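Local coordinates for protein N-acetyl-beta-D glucosaminidase (Rhizomucor miehei CAU432, PDB 4ZM6) that probably cleaves beta-linked N-acetylglucosamine with a family 3 glycoside hydrolase domain and binds acetyl-CoA in a GCN5-related region assigned as a glucosamine N-acetyltransferase, at residues I43-N48 with A78-N83; N143-V148 with D190-V195; V230-L235 with V243-P248. One frame throughout, in Å; residues are numbered along the deposited sequence. Where two conformers were deposited one is given.

Contact 1 of 3, residues I43-N48 with A78-N83; sequences ILFSRN and AVDQEN
Ile43 and Ala78 pair as neighbours on two parallel strands, and their side chains share one face of the sheet. The backbone bond that joins the segments is Leu44 N to Ala78 O, 3.1 Å, moderately bent with an N-H...O angle of 143°. Ala78 O also receives a CA-H...O contact from Ile43 CA at 3.5 Å. One carbonyl therefore serves two successive residues.

The Ile43 side chain can be followed outward. CB lies on the face shared with Ala78. CG1 is anti to the backbone N (chi1 174°) and passes 4.2 Å from Ala78 O. CD1 continues the extended chain and ends 4.3 Å from Asp80 OD2. The Phe45 ring also approaches Asp80, with CE2 4.3 Å from OD2 in an oblique approach. That carboxylate has stronger partners: its oxygens form salt bridges with Lys179 and Arg88.

The Val79 side chain points to the other face, where its CG2 lies 3.6 Å from the backbone oxygen Leu44 O. After the strand the chain turns, and Asn48 OD1 accepts from Phe45 N at 3.3 Å, with the N-H above the amide plane.

The contact belongs to a beta-alpha-beta unit, strand 41-44, helix 52-68 and strand 76-79. Strand 17-19 flanks strand 41-44, and its Met18 touches Ile43 and Ala78. Helix 108-125 packs on the Val79 face through Leu122.

Contact 2 of 3, residues N143-V148 with D190-V195; sequences NPVIGV and DSHLDV
The backbones come closest at Val145 and Asp190, with CA to CA 5.3 Å, and neither segment forms a regular helix or strand. No hydrogen bond crosses between them; the contact is made by side chains.

Val145 fills the middle. Its CB lies 3.4 Å from Asp190 OD1. CG2, anti to the backbone N, also lies near that oxygen and reaches His192 CE1 at 3.8 Å, coming obliquely to the imidazole. Pro144 adds its ring: CG sits 4.0 Å from Asp190 CB, and the two side chains run past each other in opposite directions.

Asp190 OD1 is gripped twice within its own segment. His192 ND1 donates to it at 3.0 Å, on the syn side and 18° out of the carboxylate plane. His192 N donates to Asp190 OD1 at 3.0 Å from above that plane, a nearly straight bond at 165°. A chi1 of -167° puts Asp190 CG anti to the backbone N; OD1 is the oxygen that meets both donors. The imidazole is thus held beside the carboxylate, with Val145 packed against both.

Asp190 makes an Asx turn together with a His-carboxylate hydrogen bond. This pairing in an Asp-Ser-His segment, in the loop after strand 178-181 of the TIM-barrel-type domain, is consistent with the sequence signature of family 3 beta-N-acetylglucosaminidases.

Contact 3 of 3, residues V230-L235 with V243-P248; sequences VGHMLL and VSSIAP
Gly231 and Ser244 meet in a buried polar contact within one loop of the TIM-barrel-type domain. The loop leaves strand 227-230 and leads to helix 251-258, and here its two limbs fold back together. Four hydrogen bonds hold them.

Ser244 takes part in three. Its backbone N donates to Met233 O at 2.8 Å, with the N-H above the carbonyl plane. Its OG accepts from Met233 N at 2.9 Å and donates to Gly231 O. The hydroxyl is placed for both tasks by chi1 53°, which sets OG between the backbone N and the carbonyl carbon.

Apolar groups fill in around this polar centre. Val230 CG1 rests 3.7 Å from Ser245 CA. Val243 CG2 packs on the peptide between His232 and Met233, 3.2 Å from Met233 N, while CG1 comes to the edge of the imidazole, near its plane. The far nitrogen of that ring, NE2, is bonded to Cys269 O. Leu235 CD1 touches Ser244 CB at 3.9 Å. Beyond the loop, the backbone of Val230 bonds to Ile266 and Asp268, and that of Leu234 to Pro196 and Ile198.

Gly231 O accepts two hydroxyls from opposite faces of its carbonyl plane: Ser244 OG lies 2.6 Å from Gly231 O, and Ser245 OG lies 2.5 Å from the same oxygen.

In the fold
All three contacts lie in the glycoside hydrolase family 3 N-terminal domain and follow one another along the chain. Contact 1 is between strands; contacts 2 and 3 are between loop segments. Contacts 2 and 3 touch: their centres are 15 Å apart, and Ser191 OG makes a weak hydrogen bond to His232 O. His184 touches both Ser191 and Met233. Contacts 1 and 2 are 18 Å apart between centres and about 6 Å between nearest atoms. Arg149 bridges them, with a salt bridge to Glu82 and a hydrogen bond to Val145 O. Contact 1 is farther from contact 3, about 11 Å between nearest atoms. The acetyl-CoA pocket, formed by residues between 520 and 676, is away from all three.

Contact 1 of 3, residues I43-N48 with A78-N83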
# COMPACT_ATOMS: atom_id res chain seq x y z
N ILE A 43 -31.76 8.63 19.89
CA ILE A 43 -31.56 7.35 19.20
C ILE A 43 -32.87 6.55 19.22
O ILE A 43 -33.59 6.57 20.21
CB ILE A 43 -30.39 6.53 19.80
CG1 ILE A 43 -30.32 5.14 19.15
CG2 ILE A 43 -30.52 6.41 21.32
CD1 ILE A 43 -29.03 4.39 19.41
N LEU A 44 -33.15 5.86 18.12
CA LEU A 44 -34.39 5.12 17.95
C LEU A 44 -34.14 3.64 17.66
O LEU A 44 -33.09 3.27 17.13
CB LEU A 44 -35.21 5.73 16.82
CG LEU A 44 -35.49 7.24 16.88
CD1 LEU A 44 -36.29 7.66 15.65
CD2 LEU A 44 -36.23 7.61 18.15
N PHE A 45 -35.12 2.81 18.00
CA PHE A 45 -35.06 1.37 17.74
C PHE A 45 -36.39 0.92 17.15
O PHE A 45 -37.30 1.73 17.00
CB PHE A 45 -34.79 0.61 19.05
CG PHE A 45 -33.46 0.92 19.67
CD1 PHE A 45 -33.28 2.08 20.42
CD2 PHE A 45 -32.39 0.05 19.51
CE1 PHE A 45 -32.05 2.36 20.99
CE2 PHE A 45 -31.16 0.33 20.08
CZ PHE A 45 -30.99 1.48 20.82
N SER A 46 -36.52 -0.37 16.82
CA SER A 46 -37.78 -0.91 16.27
C SER A 46 -38.99 -0.65 17.18
O SER A 46 -40.11 -0.50 16.69
CB SER A 46 -37.66 -2.41 16.00
OG SER A 46 -36.45 -2.70 15.31
N ARG A 47 -38.76 -0.59 18.49
CA ARG A 47 -39.78 -0.17 19.46
C ARG A 47 -40.45 1.13 19.02
O ARG A 47 -41.67 1.26 19.08
CB ARG A 47 -39.14 0.05 20.84
CG ARG A 47 -37.94 -0.85 21.12
CD ARG A 47 -36.82 -0.06 21.78
NE ARG A 47 -36.96 0.04 23.22
CZ ARG A 47 -36.35 0.96 23.96
NH1 ARG A 47 -35.56 1.86 23.39
NH2 ARG A 47 -36.54 0.99 25.27
N ASN A 48 -39.63 2.08 18.57
CA ASN A 48 -40.12 3.41 18.17
C ASN A 48 -40.59 3.51 16.72
O ASN A 48 -41.41 4.36 16.39
CB ASN A 48 -39.03 4.46 18.45
CG ASN A 48 -38.40 4.31 19.83
OD1 ASN A 48 -37.18 4.43 19.98
ND2 ASN A 48 -39.22 4.02 20.83
N ALA A 78 -30.72 9.59 15.61
CA ALA A 78 -29.89 8.49 15.12
C ALA A 78 -30.62 7.15 15.12
O ALA A 78 -31.71 7.03 15.67
CB ALA A 78 -28.62 8.40 15.96
N VAL A 79 -29.99 6.16 14.50
CA VAL A 79 -30.55 4.81 14.41
C VAL A 79 -29.48 3.80 13.97
O VAL A 79 -28.56 4.14 13.22
CB VAL A 79 -31.74 4.78 13.43
CG1 VAL A 79 -31.28 4.92 11.99
CG2 VAL A 79 -32.55 3.50 13.60
N ASP A 80 -29.59 2.56 14.44
CA ASP A 80 -28.72 1.47 14.00
C ASP A 80 -29.29 0.79 12.76
O ASP A 80 -29.92 -0.26 12.87
CB ASP A 80 -28.60 0.40 15.09
CG ASP A 80 -27.58 0.74 16.14
OD1 ASP A 80 -26.40 0.92 15.79
OD2 ASP A 80 -27.96 0.79 17.32
N GLN A 81 -29.07 1.37 11.58
CA GLN A 81 -29.56 0.75 10.35
C GLN A 81 -28.41 0.12 9.55
O GLN A 81 -27.87 0.74 8.64
CB GLN A 81 -30.33 1.77 9.50
CG GLN A 81 -30.99 1.18 8.26
CD GLN A 81 -31.95 0.04 8.56
OE1 GLN A 81 -32.50 -0.05 9.65
NE2 GLN A 81 -32.16 -0.82 7.58
N GLU A 82 -28.07 -1.12 9.91
CA GLU A 82 -26.97 -1.84 9.26
C GLU A 82 -27.43 -2.68 8.07
O GLU A 82 -26.61 -3.09 7.25
CB GLU A 82 -26.25 -2.72 10.28
CG GLU A 82 -25.56 -1.91 11.36
CD GLU A 82 -24.87 -2.78 12.40
OE1 GLU A 82 -24.72 -2.31 13.54
OE2 GLU A 82 -24.46 -3.91 12.07
N ASN A 83 -28.74 -2.95 8.00
CA ASN A 83 -29.44 -3.47 6.81
C ASN A 83 -29.70 -4.99 6.75
O ASN A 83 -30.82 -5.41 6.43
CB ASN A 83 -28.80 -2.99 5.50
CG ASN A 83 -28.92 -1.49 5.31
OD1 ASN A 83 -27.93 -0.82 5.02
ND2 ASN A 83 -30.12 -0.97 5.47

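Contact 2 of 3, residues N143-V148 with D190-V195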
# COMPACT_ATOMS: atom_id res chain seq x y z
N ASN A 143 -17.69 -15.87 16.06
CA ASN A 143 -18.11 -14.54 16.53
C ASN A 143 -19.64 -14.39 16.52
O ASN A 143 -20.25 -14.41 15.45
CB ASN A 143 -17.47 -13.43 15.69
CG ASN A 143 -17.75 -12.04 16.23
OD1 ASN A 143 -18.71 -11.81 16.96
ND2 ASN A 143 -16.91 -11.08 15.85
N PRO A 144 -20.26 -14.22 17.71
CA PRO A 144 -21.72 -14.08 17.77
C PRO A 144 -22.25 -12.68 17.45
O PRO A 144 -23.17 -12.55 16.64
CB PRO A 144 -22.05 -14.46 19.23
CG PRO A 144 -20.81 -14.14 20.00
CD PRO A 144 -19.64 -14.18 19.05
N VAL A 145 -21.67 -11.65 18.07
CA VAL A 145 -22.18 -10.28 17.93
C VAL A 145 -21.96 -9.71 16.52
O VAL A 145 -22.92 -9.30 15.87
CB VAL A 145 -21.64 -9.32 19.04
CG1 VAL A 145 -20.12 -9.21 19.04
CG2 VAL A 145 -22.29 -7.94 18.93
N ILE A 146 -20.71 -9.71 16.05
CA ILE A 146 -20.39 -9.27 14.70
C ILE A 146 -20.21 -10.53 13.90
O ILE A 146 -19.16 -11.15 13.94
CB ILE A 146 -19.07 -8.46 14.63
CG1 ILE A 146 -19.00 -7.39 15.73
CG2 ILE A 146 -18.90 -7.85 13.25
CD1 ILE A 146 -20.20 -6.47 15.81
N GLY A 147 -21.25 -10.94 13.21
CA GLY A 147 -21.15 -12.12 12.37
C GLY A 147 -21.18 -11.61 10.97
O GLY A 147 -20.18 -11.13 10.45
N VAL A 148 -22.37 -11.66 10.38
CA VAL A 148 -22.61 -11.12 9.04
C VAL A 148 -22.69 -9.59 9.03
O VAL A 148 -22.91 -8.99 7.98
CB VAL A 148 -23.87 -11.74 8.40
CG1 VAL A 148 -23.68 -13.24 8.24
CG2 VAL A 148 -25.12 -11.44 9.23
N ASP A 190 -19.59 -12.10 23.28
CA ASP A 190 -20.59 -11.10 22.90
C ASP A 190 -20.49 -9.90 23.84
O ASP A 190 -20.39 -10.06 25.06
CB ASP A 190 -22.00 -11.71 22.95
CG ASP A 190 -23.06 -10.85 22.28
OD1 ASP A 190 -22.89 -9.61 22.21
OD2 ASP A 190 -24.08 -11.40 21.82
N SER A 191 -20.53 -8.70 23.27
CA SER A 191 -20.41 -7.45 24.02
C SER A 191 -21.61 -7.19 24.95
O SER A 191 -21.46 -6.60 26.02
CB SER A 191 -20.24 -6.26 23.06
OG SER A 191 -19.51 -5.20 23.65
N HIS A 192 -22.79 -7.65 24.52
CA HIS A 192 -24.03 -7.44 25.28
C HIS A 192 -24.08 -8.28 26.56
O HIS A 192 -24.64 -7.84 27.56
CB HIS A 192 -25.26 -7.76 24.41
CG HIS A 192 -25.35 -6.94 23.15
ND1 HIS A 192 -24.91 -7.41 21.93
CD2 HIS A 192 -25.85 -5.70 22.92
CE1 HIS A 192 -25.13 -6.49 21.01
NE2 HIS A 192 -25.69 -5.44 21.58
N LEU A 193 -23.50 -9.48 26.51
CA LEU A 193 -23.55 -10.43 27.62
C LEU A 193 -22.37 -10.29 28.58
O LEU A 193 -22.56 -10.05 29.77
CB LEU A 193 -23.61 -11.87 27.08
CG LEU A 193 -24.66 -12.16 26.00
CD1 LEU A 193 -24.43 -13.54 25.38
CD2 LEU A 193 -26.07 -12.05 26.56
N ASP A 194 -21.15 -10.43 28.04
CA ASP A 194 -19.92 -10.45 28.85
C ASP A 194 -18.91 -9.42 28.33
O ASP A 194 -19.17 -8.72 27.35
CB ASP A 194 -19.32 -11.86 28.81
CG ASP A 194 -18.84 -12.34 30.18
OD1 ASP A 194 -18.29 -11.52 30.95
OD2 ASP A 194 -19.01 -13.55 30.47
N VAL A 195 -17.75 -9.32 28.99
CA VAL A 195 -16.68 -8.40 28.59
C VAL A 195 -15.71 -9.09 27.63
O VAL A 195 -15.00 -10.02 28.03
CB VAL A 195 -15.89 -7.88 29.81
CG1 VAL A 195 -14.66 -7.10 29.38
CG2 VAL A 195 -16.78 -7.01 30.69

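Contact 3 of 3, residues V230-L235 with V243-P248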
# COMPACT_ATOMS: atom_id res chain seq x y z
N VAL A 230 -16.56 4.07 19.65
CA VAL A 230 -15.68 3.19 20.40
C VAL A 230 -16.51 2.15 21.14
O VAL A 230 -17.26 2.47 22.06
CB VAL A 230 -14.84 4.00 21.41
CG1 VAL A 230 -13.81 3.11 22.08
CG2 VAL A 230 -14.18 5.18 20.71
N GLY A 231 -16.38 0.89 20.73
CA GLY A 231 -17.07 -0.20 21.41
C GLY A 231 -16.50 -0.48 22.79
O GLY A 231 -15.60 0.22 23.26
N HIS A 232 -17.03 -1.52 23.43
CA HIS A 232 -16.60 -1.92 24.77
C HIS A 232 -15.82 -3.22 24.70
O HIS A 232 -16.41 -4.30 24.60
CB HIS A 232 -17.80 -2.08 25.69
CG HIS A 232 -18.79 -0.97 25.59
ND1 HIS A 232 -18.53 0.31 26.02
CD2 HIS A 232 -20.06 -0.95 25.10
CE1 HIS A 232 -19.58 1.07 25.80
NE2 HIS A 232 -20.53 0.33 25.25
N MET A 233 -14.49 -3.11 24.74
CA MET A 233 -13.61 -4.28 24.77
C MET A 233 -12.35 -4.00 25.59
O MET A 233 -11.84 -2.87 25.62
CB MET A 233 -13.25 -4.75 23.36
CG MET A 233 -13.07 -3.63 22.33
SD MET A 233 -13.54 -4.16 20.67
CE MET A 233 -14.33 -2.67 20.06
N LEU A 234 -11.87 -5.04 26.28
CA LEU A 234 -10.72 -4.93 27.16
C LEU A 234 -9.45 -5.20 26.37
O LEU A 234 -9.33 -6.25 25.71
CB LEU A 234 -10.86 -5.92 28.33
CG LEU A 234 -10.14 -5.64 29.66
CD1 LEU A 234 -8.63 -5.64 29.50
CD2 LEU A 234 -10.62 -4.34 30.28
N LEU A 235 -8.51 -4.26 26.42
CA LEU A 235 -7.23 -4.37 25.71
C LEU A 235 -6.08 -4.28 26.72
O LEU A 235 -5.58 -3.19 27.00
CB LEU A 235 -7.13 -3.26 24.66
CG LEU A 235 -8.07 -3.47 23.46
CD1 LEU A 235 -8.88 -2.23 23.16
CD2 LEU A 235 -7.29 -3.93 22.23
N VAL A 243 -12.65 -0.90 30.25
CA VAL A 243 -13.05 -1.23 28.89
C VAL A 243 -12.73 -0.06 27.94
O VAL A 243 -12.69 1.10 28.36
CB VAL A 243 -14.55 -1.65 28.87
CG1 VAL A 243 -15.47 -0.48 28.52
CG2 VAL A 243 -14.77 -2.81 27.92
N SER A 244 -12.51 -0.38 26.66
CA SER A 244 -11.98 0.58 25.67
C SER A 244 -12.68 1.94 25.60
O SER A 244 -12.02 2.97 25.41
CB SER A 244 -11.98 -0.06 24.28
OG SER A 244 -13.26 -0.56 23.95
N SER A 245 -14.00 1.94 25.74
CA SER A 245 -14.80 3.17 25.62
C SER A 245 -14.43 4.24 26.64
O SER A 245 -14.60 5.43 26.38
CB SER A 245 -16.28 2.85 25.78
OG SER A 245 -16.63 1.76 24.95
N ILE A 246 -13.93 3.82 27.80
CA ILE A 246 -13.64 4.72 28.92
C ILE A 246 -12.16 4.77 29.28
O ILE A 246 -11.78 5.37 30.29
CB ILE A 246 -14.49 4.35 30.15
CG1 ILE A 246 -14.05 3.00 30.74
CG2 ILE A 246 -15.97 4.35 29.77
CD1 ILE A 246 -15.08 2.30 31.61
N ALA A 247 -11.32 4.15 28.44
CA ALA A 247 -9.87 4.16 28.61
C ALA A 247 -9.25 5.27 27.75
O ALA A 247 -9.41 5.25 26.53
CB ALA A 247 -9.29 2.82 28.22
N PRO A 248 -8.53 6.22 28.37
CA PRO A 248 -7.89 7.27 27.58
C PRO A 248 -6.75 6.76 26.68
O PRO A 248 -6.37 7.44 25.73
CB PRO A 248 -7.34 8.23 28.64
CG PRO A 248 -7.09 7.36 29.83
CD PRO A 248 -8.19 6.33 29.80